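PDB 3OD1: ATP phosphoribosyltransferase regulatory subunit from Bacillus halodurans, which is probably required, together with HisG, for the first step of histidine biosynthesis and may allow feedback regulation of that step by histidine. Local coordinates for residues Ser222-Arg227 with Lys266-Leu271; Gly166-Val171 with Gly280-Gly285; Leu158-Val163 with Tyr286-Gly291. One frame throughout, in Å; residues are numbered along the deposited sequence.

Interaction 1 (Ser222-Arg227 with Lys266-Leu271); sequences SLRGGR and KFDLTL
Arg224 CG stands anti to its carbonyl carbon (chi1 -44°) and Asp268 CG anti to its backbone N (chi1 179°). From there the two side chains run side by side, pointing the same way, on one face of an antiparallel pair, strand 224-225 at the end of the large class II synthetase-like sheet and strand 265-268 next to it. Arg224 grips the carboxylate side-on. NE reaches Asp268 OD1 at 2.9 Å, and NH2 reaches Asp268 OD2 at 3.1 Å. Both oxygens lie near the guanidinium plane but are met from above the carboxylate plane, the two planes being 76° apart. OD1 also accepts from Thr270 N, which closes an Asx turn, and from Thr270 OG1, which is bonded to Tyr197 as well. An alanine in place of Asp268 would probably leave Arg224 without its anionic mate, and Thr270 N and OG1 without the oxygen they share. On the backbone, Gly225 and Phe267 form the hydrogen-bonded pair. Leu269 N bonds to Leu223 O just beyond the strands. Leu223 and Leu269 pack CB to CB at 3.9 Å, beside Ala233 of helix 228-234. At the other end, Phe267 CE2 lies 3.7 Å from Arg227 CA.

Interaction 2 (Gly166-Val171 with Gly280-Gly285); sequences GHVGYV and GVVFEG
Gly280 lies against His167 and Val168. Its O accepts from Val168 N at 2.8 Å, with the donor above the carbonyl plane. Val168 CB and CG2 also pack on that oxygen. Gly280 C sits 3.7 Å above one face of the His167 ring, offset toward the rim. The backbone N of Val281 follows over the centre of the same face. Val281 CG2 touches His167 CD2 at 4.0 Å. His167 CG is anti to the backbone N (chi1 -163°), on the same sheet face as Val281. Here strand 162-167 ends and helix 168-179 begins, with His167 as the N-cap. Its ND1 accepts from Gly169 N, which lies in the ring plane. NE2 is bonded to Glu248 of helix 240-258, so the ring is held at both nitrogens. Val282 forms the antiparallel hydrogen-bonded pair with Gly166. Gly166 N donates to Val282 O at 2.7 Å, and Val282 N donates back to Gly166 O at 3.1 Å. Val282 CG2 packs on Gly166 C at 3.6 Å, where a side chain on Gly166 would be tight. Val282 CG1 meets Val168 CG2 at 4.0 Å. Beyond it, the Phe283 side chain packs on Val145, Ile146 and Met149 of helix 139-155.

Interaction 3 (Leu158-Val163 with Tyr286-Gly291); sequences LSEFKV and YGNRLG
Lys162 and Tyr286 are joined by two backbone hydrogen bonds. Lys162 N donates to Tyr286 O at 3.1 Å, and Tyr286 N donates to Lys162 O at 2.9 Å. Both bonds are nearly straight, and they make one antiparallel hydrogen-bonded pair. It lies where strand 162-167 begins and strand 281-286 ends, two neighbours in the large sheet of the class II synthetase-like fold. After it the second segment makes a type I turn from Gly287 to Leu290.

The apolar contact is made by Phe161 CB, close to the Tyr286 carbonyl. Phe161 CB is 3.0 Å from Tyr286 O and 4.0 Å from Gly287 CA. Phe161 CG stands between the backbone N and the carbonyl carbon (chi1 60°). The ring stacks with Tyr264 and packs on Ile150 and Leu153 of helix 139-155. Val163 packs on the same helix through Met149 and Ile150. The Tyr286 side chain touches Pro293.

Polar side chains meet at the exposed side without bonding across it. Asn288 and Glu160 cross obliquely, their amide and carboxylate planes 42° apart. Asn288 CB lies 3.5 Å from Glu160 O and 3.7 Å from Glu160 CB. Asn288 ND2 is also 3.7 Å from Glu160 CB. Asn288 ND2 is 3.9 Å from Ser159 O, too far for a hydrogen bond.

The hydrogen bonds of this contact therefore come from main-chain atoms. The polar ends of Lys162 and Tyr286 take no part in these two bonds; the hydroxyl of Tyr286 is bonded to Glu284. Glu160 and Asn288 add van der Waals contact at the exposed side, while the Phe161 ring ties the same segment to the interior.

All three contacts include strand pairs of one sheet. Strand 162-167 lies between strands 281-286 and 265-268, and strand 224-225 follows at the end. Interactions 2 and 3 pair the same two strands at opposite ends, their centres about 19 Å apart. Interaction 1 lies about 10 Å from interaction 2 and 16 Å from interaction 3, centre to centre. A probable hydrogen bond, Lys266 N to Val163 O at 2.9 Å, joins it to interaction 3. Toward interaction 2 the link is packing: Leu269 CD2 is 3.8 Å from Tyr170 CD2, and Leu269 O is 3.4 Å from Val171 CG2. Along the chain, interaction 1 lies inside the loop closed by interaction 2, which lies inside the loop closed by interaction 3.

Interaction 1 (Ser222-Arg227 with Lys266-Leu271)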
loop_
_atom_site.group_PDB
_atom_site.type_symbol
_atom_site.label_atom_id
_atom_site.label_comp_id
_atom_site.label_asym_id
_atom_site.label_seq_id
_atom_site.Cartn_x
_atom_site.Cartn_y
_atom_site.Cartn_z
ATOM N N SER B 222 2.198 -31.204 27.995
ATOM C CA SER B 222 2.191 -30.445 29.239
ATOM C C SER B 222 3.232 -29.332 29.262
ATOM O O SER B 222 3.241 -28.522 30.183
ATOM C CB SER B 222 2.409 -31.375 30.435
ATOM O OG SER B 222 1.177 -31.910 30.881
ATOM N N LEU B 223 4.114 -29.301 28.264
ATOM C CA LEU B 223 5.221 -28.342 28.252
ATOM C C LEU B 223 4.747 -26.969 27.792
ATOM O O LEU B 223 5.119 -26.488 26.719
ATOM C CB LEU B 223 6.365 -28.846 27.366
ATOM C CG LEU B 223 6.947 -30.202 27.752
ATOM C CD1 LEU B 223 7.943 -30.701 26.702
ATOM C CD2 LEU B 223 7.591 -30.135 29.148
ATOM N N ARG B 224 3.913 -26.346 28.615
ATOM C CA ARG B 224 3.291 -25.078 28.278
ATOM C C ARG B 224 3.198 -24.249 29.546
ATOM O O ARG B 224 2.418 -24.571 30.444
ATOM C CB ARG B 224 1.886 -25.309 27.711
ATOM C CG ARG B 224 1.793 -26.449 26.706
ATOM C CD ARG B 224 0.398 -26.553 26.106
ATOM N NE ARG B 224 0.120 -25.513 25.110
ATOM C CZ ARG B 224 -0.933 -24.710 25.157
ATOM N NH1 ARG B 224 -1.784 -24.815 26.170
ATOM N NH2 ARG B 224 -1.126 -23.793 24.208
ATOM N N GLY B 225 4.001 -23.193 29.627
ATOM C CA GLY B 225 4.000 -22.322 30.790
ATOM C C GLY B 225 5.126 -21.307 30.784
ATOM O O GLY B 225 5.449 -20.721 29.749
ATOM N N GLY B 226 5.727 -21.103 31.951
ATOM C CA GLY B 226 6.786 -20.125 32.114
ATOM C C GLY B 226 8.150 -20.730 31.855
ATOM O O GLY B 226 8.257 -21.851 31.356
ATOM N N ARG B 227 9.195 -19.985 32.207
ATOM C CA ARG B 227 10.574 -20.430 32.034
ATOM C C ARG B 227 10.793 -21.837 32.606
ATOM O O ARG B 227 11.717 -22.549 32.201
ATOM C CB ARG B 227 11.524 -19.426 32.698
ATOM C CG ARG B 227 12.984 -19.530 32.282
ATOM C CD ARG B 227 13.884 -19.648 33.506
ATOM N NE ARG B 227 14.915 -18.612 33.592
ATOM C CZ ARG B 227 14.918 -17.629 34.490
ATOM N NH1 ARG B 227 13.939 -17.533 35.381
ATOM N NH2 ARG B 227 15.904 -16.739 34.498
ATOM N N LYS B 266 6.124 -16.544 27.049
ATOM C CA LYS B 266 5.886 -17.820 27.691
ATOM C C LYS B 266 6.287 -18.916 26.715
ATOM O O LYS B 266 6.625 -18.632 25.567
ATOM C CB LYS B 266 4.432 -17.944 28.149
ATOM C CG LYS B 266 3.392 -17.843 27.055
ATOM C CD LYS B 266 1.999 -17.839 27.664
ATOM C CE LYS B 266 0.912 -18.077 26.620
ATOM N NZ LYS B 266 -0.448 -18.163 27.244
ATOM N N PHE B 267 6.294 -20.161 27.172
ATOM C CA PHE B 267 6.743 -21.252 26.324
ATOM C C PHE B 267 5.623 -22.214 25.997
ATOM O O PHE B 267 4.823 -22.568 26.862
ATOM C CB PHE B 267 7.921 -21.975 26.967
ATOM C CG PHE B 267 9.126 -21.103 27.135
ATOM C CD1 PHE B 267 10.071 -21.008 26.125
ATOM C CD2 PHE B 267 9.299 -20.357 28.290
ATOM C CE1 PHE B 267 11.175 -20.193 26.270
ATOM C CE2 PHE B 267 10.404 -19.545 28.444
ATOM C CZ PHE B 267 11.343 -19.462 27.432
ATOM N N ASP B 268 5.555 -22.614 24.732
ATOM C CA ASP B 268 4.595 -23.618 24.297
ATOM C C ASP B 268 5.276 -24.583 23.348
ATOM O O ASP B 268 5.270 -24.391 22.132
ATOM C CB ASP B 268 3.380 -22.972 23.637
ATOM C CG ASP B 268 2.370 -23.997 23.152
ATOM O OD1 ASP B 268 2.523 -25.197 23.474
ATOM O OD2 ASP B 268 1.419 -23.602 22.450
ATOM N N LEU B 269 5.882 -25.620 23.918
ATOM C CA LEU B 269 6.662 -26.550 23.123
ATOM C C LEU B 269 5.774 -27.459 22.281
ATOM O O LEU B 269 6.274 -28.308 21.563
ATOM C CB LEU B 269 7.621 -27.358 24.006
ATOM C CG LEU B 269 8.976 -26.679 24.248
ATOM C CD1 LEU B 269 8.789 -25.260 24.729
ATOM C CD2 LEU B 269 9.847 -27.470 25.233
ATOM N N THR B 270 4.455 -27.276 22.343
ATOM C CA THR B 270 3.583 -28.023 21.434
ATOM C C THR B 270 3.426 -27.278 20.105
ATOM O O THR B 270 2.821 -27.786 19.160
ATOM C CB THR B 270 2.184 -28.278 22.030
ATOM O OG1 THR B 270 1.431 -27.066 22.021
ATOM C CG2 THR B 270 2.302 -28.815 23.456
ATOM N N LEU B 271 3.993 -26.081 20.037
ATOM C CA LEU B 271 3.743 -25.193 18.905
ATOM C C LEU B 271 4.379 -25.715 17.623
ATOM O O LEU B 271 5.594 -25.873 17.546
ATOM C CB LEU B 271 4.256 -23.784 19.214
ATOM C CG LEU B 271 3.933 -22.692 18.191
ATOM C CD1 LEU B 271 2.422 -22.437 18.118
ATOM C CD2 LEU B 271 4.682 -21.419 18.537
#

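Interaction 2 (Gly166-Val171 with Gly280-Gly285)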
loop_
_atom_site.group_PDB
_atom_site.type_symbol
_atom_site.label_atom_id
_atom_site.label_comp_id
_atom_site.label_asym_id
_atom_site.label_seq_id
_atom_site.Cartn_x
_atom_site.Cartn_y
_atom_site.Cartn_z
ATOM N N GLY B 166 7.947 -21.713 20.809
ATOM C CA GLY B 166 8.201 -23.138 20.662
ATOM C C GLY B 166 9.512 -23.427 19.942
ATOM O O GLY B 166 10.288 -22.516 19.639
ATOM N N HIS B 167 9.778 -24.692 19.652
ATOM C CA HIS B 167 10.992 -25.003 18.918
ATOM C C HIS B 167 10.828 -26.243 18.041
ATOM O O HIS B 167 10.592 -27.339 18.540
ATOM C CB HIS B 167 12.169 -25.171 19.884
ATOM C CG HIS B 167 13.504 -25.096 19.215
ATOM N ND1 HIS B 167 13.821 -25.853 18.108
ATOM C CD2 HIS B 167 14.602 -24.354 19.491
ATOM C CE1 HIS B 167 15.058 -25.581 17.731
ATOM N NE2 HIS B 167 15.551 -24.669 18.549
ATOM N N VAL B 168 10.955 -26.058 16.731
ATOM C CA VAL B 168 10.846 -27.160 15.783
ATOM C C VAL B 168 11.843 -28.277 16.096
ATOM O O VAL B 168 11.535 -29.457 15.921
ATOM C CB VAL B 168 11.072 -26.680 14.334
ATOM C CG1 VAL B 168 11.304 -27.866 13.394
ATOM C CG2 VAL B 168 9.899 -25.857 13.871
ATOM N N GLY B 169 13.035 -27.898 16.551
ATOM C CA GLY B 169 14.084 -28.863 16.817
ATOM C C GLY B 169 13.721 -29.744 18.000
ATOM O O GLY B 169 13.934 -30.963 17.977
ATOM N N TYR B 170 13.171 -29.133 19.045
ATOM C CA TYR B 170 12.764 -29.918 20.198
ATOM C C TYR B 170 11.701 -30.955 19.815
ATOM O O TYR B 170 11.855 -32.149 20.089
ATOM C CB TYR B 170 12.280 -29.035 21.347
ATOM C CG TYR B 170 11.916 -29.856 22.559
ATOM C CD1 TYR B 170 12.888 -30.230 23.480
ATOM C CD2 TYR B 170 10.613 -30.296 22.763
ATOM C CE1 TYR B 170 12.574 -31.002 24.589
ATOM C CE2 TYR B 170 10.283 -31.078 23.878
ATOM C CZ TYR B 170 11.276 -31.423 24.783
ATOM O OH TYR B 170 10.973 -32.187 25.885
ATOM N N VAL B 171 10.625 -30.491 19.183
ATOM C CA VAL B 171 9.546 -31.368 18.737
ATOM C C VAL B 171 10.080 -32.511 17.874
ATOM O O VAL B 171 9.827 -33.683 18.154
ATOM C CB VAL B 171 8.467 -30.587 17.942
ATOM C CG1 VAL B 171 7.419 -31.538 17.378
ATOM C CG2 VAL B 171 7.812 -29.542 18.823
ATOM N N GLY B 280 13.448 -24.046 13.364
ATOM C CA GLY B 280 13.928 -23.885 14.723
ATOM C C GLY B 280 12.969 -23.172 15.644
ATOM O O GLY B 280 11.820 -23.580 15.782
ATOM N N VAL B 281 13.460 -22.126 16.299
ATOM C CA VAL B 281 12.628 -21.282 17.149
ATOM C C VAL B 281 11.417 -20.802 16.370
ATOM O O VAL B 281 11.556 -20.322 15.249
ATOM C CB VAL B 281 13.407 -20.059 17.637
ATOM C CG1 VAL B 281 12.511 -19.144 18.460
ATOM C CG2 VAL B 281 14.628 -20.491 18.434
ATOM N N VAL B 282 10.237 -20.957 16.967
ATOM C CA VAL B 282 8.989 -20.439 16.413
ATOM C C VAL B 282 8.226 -19.727 17.522
ATOM O O VAL B 282 8.397 -20.044 18.702
ATOM C CB VAL B 282 8.097 -21.558 15.804
ATOM C CG1 VAL B 282 8.697 -22.056 14.509
ATOM C CG2 VAL B 282 7.908 -22.719 16.796
ATOM N N PHE B 283 7.406 -18.751 17.140
ATOM C CA PHE B 283 6.634 -17.990 18.109
ATOM C C PHE B 283 5.356 -17.416 17.514
ATOM O O PHE B 283 5.230 -17.265 16.297
ATOM C CB PHE B 283 7.472 -16.875 18.746
ATOM C CG PHE B 283 8.127 -15.952 17.759
ATOM C CD1 PHE B 283 7.486 -14.796 17.337
ATOM C CD2 PHE B 283 9.401 -16.221 17.272
ATOM C CE1 PHE B 283 8.089 -13.931 16.429
ATOM C CE2 PHE B 283 10.012 -15.355 16.360
ATOM C CZ PHE B 283 9.350 -14.218 15.934
ATOM N N GLU B 284 4.408 -17.108 18.387
ATOM C CA GLU B 284 3.202 -16.415 17.965
ATOM C C GLU B 284 2.687 -15.537 19.086
ATOM O O GLU B 284 2.863 -15.858 20.265
ATOM C CB GLU B 284 2.137 -17.405 17.495
ATOM C CG GLU B 284 1.663 -18.339 18.566
ATOM C CD GLU B 284 0.648 -19.337 18.046
ATOM O OE1 GLU B 284 0.480 -19.444 16.807
ATOM O OE2 GLU B 284 0.023 -20.007 18.885
ATOM N N GLY B 285 2.063 -14.419 18.716
ATOM C CA GLY B 285 1.611 -13.449 19.690
ATOM C C GLY B 285 0.103 -13.425 19.779
ATOM O O GLY B 285 -0.583 -13.562 18.762
#

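Interaction 3 (Leu158-Val163 with Tyr286-Gly291)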
loop_
_atom_site.group_PDB
_atom_site.type_symbol
_atom_site.label_atom_id
_atom_site.label_comp_id
_atom_site.label_asym_id
_atom_site.label_seq_id
_atom_site.Cartn_x
_atom_site.Cartn_y
_atom_site.Cartn_z
ATOM N N LEU B 158 -0.852 -2.023 22.212
ATOM C CA LEU B 158 -1.208 -3.333 22.751
ATOM C C LEU B 158 -0.602 -3.534 24.141
ATOM O O LEU B 158 0.568 -3.210 24.377
ATOM C CB LEU B 158 -0.756 -4.458 21.809
ATOM C CG LEU B 158 -1.495 -5.788 21.980
ATOM C CD1 LEU B 158 -2.978 -5.596 21.676
ATOM C CD2 LEU B 158 -0.894 -6.882 21.084
ATOM N N SER B 159 -1.407 -4.088 25.043
ATOM C CA SER B 159 -1.036 -4.251 26.441
ATOM C C SER B 159 -1.389 -5.665 26.908
ATOM O O SER B 159 -2.300 -6.291 26.375
ATOM C CB SER B 159 -1.814 -3.228 27.285
ATOM O OG SER B 159 -1.014 -2.640 28.295
ATOM N N GLU B 160 -0.661 -6.168 27.897
ATOM C CA GLU B 160 -1.030 -7.416 28.564
ATOM C C GLU B 160 -0.998 -8.646 27.652
ATOM O O GLU B 160 -1.586 -9.678 27.993
ATOM C CB GLU B 160 -2.434 -7.290 29.167
ATOM C CG GLU B 160 -2.712 -5.969 29.860
ATOM C CD GLU B 160 -2.635 -6.076 31.367
ATOM O OE1 GLU B 160 -1.847 -6.903 31.868
ATOM O OE2 GLU B 160 -3.365 -5.328 32.049
ATOM N N PHE B 161 -0.329 -8.539 26.503
ATOM C CA PHE B 161 -0.277 -9.632 25.538
ATOM C C PHE B 161 0.843 -10.608 25.858
ATOM O O PHE B 161 1.671 -10.352 26.735
ATOM C CB PHE B 161 -0.096 -9.094 24.118
ATOM C CG PHE B 161 1.154 -8.300 23.926
ATOM C CD1 PHE B 161 2.299 -8.895 23.397
ATOM C CD2 PHE B 161 1.190 -6.953 24.256
ATOM C CE1 PHE B 161 3.456 -8.154 23.197
ATOM C CE2 PHE B 161 2.345 -6.207 24.068
ATOM C CZ PHE B 161 3.482 -6.809 23.542
ATOM N N LYS B 162 0.865 -11.726 25.133
ATOM C CA LYS B 162 1.832 -12.782 25.364
ATOM C C LYS B 162 2.379 -13.299 24.043
ATOM O O LYS B 162 1.645 -13.433 23.067
ATOM C CB LYS B 162 1.191 -13.943 26.127
ATOM C CG LYS B 162 1.602 -14.061 27.595
ATOM C CD LYS B 162 0.811 -13.114 28.493
ATOM C CE LYS B 162 0.496 -13.750 29.850
ATOM N NZ LYS B 162 -0.370 -14.975 29.749
ATOM N N VAL B 163 3.675 -13.583 24.028
ATOM C CA VAL B 163 4.314 -14.234 22.896
ATOM C C VAL B 163 4.735 -15.627 23.344
ATOM O O VAL B 163 5.518 -15.783 24.284
ATOM C CB VAL B 163 5.529 -13.441 22.425
ATOM C CG1 VAL B 163 6.225 -14.150 21.248
ATOM C CG2 VAL B 163 5.088 -12.037 22.041
ATOM N N TYR B 286 -0.401 -13.258 21.000
ATOM C CA TYR B 286 -1.833 -13.192 21.286
ATOM C C TYR B 286 -2.116 -11.948 22.118
ATOM O O TYR B 286 -1.357 -11.628 23.028
ATOM C CB TYR B 286 -2.274 -14.416 22.106
ATOM C CG TYR B 286 -2.266 -15.722 21.333
ATOM C CD1 TYR B 286 -3.385 -16.118 20.604
ATOM C CD2 TYR B 286 -1.153 -16.557 21.340
ATOM C CE1 TYR B 286 -3.391 -17.290 19.888
ATOM C CE2 TYR B 286 -1.148 -17.748 20.623
ATOM C CZ TYR B 286 -2.278 -18.108 19.900
ATOM O OH TYR B 286 -2.324 -19.281 19.175
ATOM N N GLY B 287 -3.210 -11.257 21.823
ATOM C CA GLY B 287 -3.678 -10.213 22.716
ATOM C C GLY B 287 -4.182 -10.826 24.018
ATOM O O GLY B 287 -4.295 -12.048 24.121
ATOM N N ASN B 288 -4.512 -9.982 24.997
ATOM C CA ASN B 288 -4.978 -10.451 26.300
ATOM C C ASN B 288 -6.342 -11.141 26.278
ATOM O O ASN B 288 -6.749 -11.743 27.266
ATOM C CB ASN B 288 -4.982 -9.307 27.329
ATOM C CG ASN B 288 -5.937 -8.174 26.957
ATOM O OD1 ASN B 288 -6.729 -8.285 26.018
ATOM N ND2 ASN B 288 -5.863 -7.076 27.705
ATOM N N ARG B 289 -7.045 -11.049 25.156
ATOM C CA ARG B 289 -8.355 -11.690 25.030
ATOM C C ARG B 289 -8.274 -12.983 24.208
ATOM O O ARG B 289 -9.299 -13.548 23.806
ATOM C CB ARG B 289 -9.377 -10.721 24.426
ATOM C CG ARG B 289 -9.870 -9.647 25.405
ATOM C CD ARG B 289 -11.108 -8.937 24.885
ATOM N NE ARG B 289 -10.833 -7.566 24.458
ATOM C CZ ARG B 289 -10.463 -7.211 23.227
ATOM N NH1 ARG B 289 -10.316 -8.127 22.278
ATOM N NH2 ARG B 289 -10.237 -5.935 22.940
ATOM N N LEU B 290 -7.045 -13.439 23.975
ATOM C CA LEU B 290 -6.761 -14.626 23.163
ATOM C C LEU B 290 -7.392 -14.563 21.767
ATOM O O LEU B 290 -7.238 -13.563 21.041
ATOM C CB LEU B 290 -7.148 -15.912 23.923
ATOM C CG LEU B 290 -6.482 -16.025 25.299
ATOM C CD1 LEU B 290 -6.704 -17.398 25.958
ATOM C CD2 LEU B 290 -4.988 -15.738 25.196
ATOM N N GLY B 291 -8.096 -15.621 21.378
ATOM C CA GLY B 291 -8.620 -15.706 20.024
ATOM C C GLY B 291 -7.498 -16.083 19.065
ATOM O O GLY B 291 -6.523 -16.710 19.472
#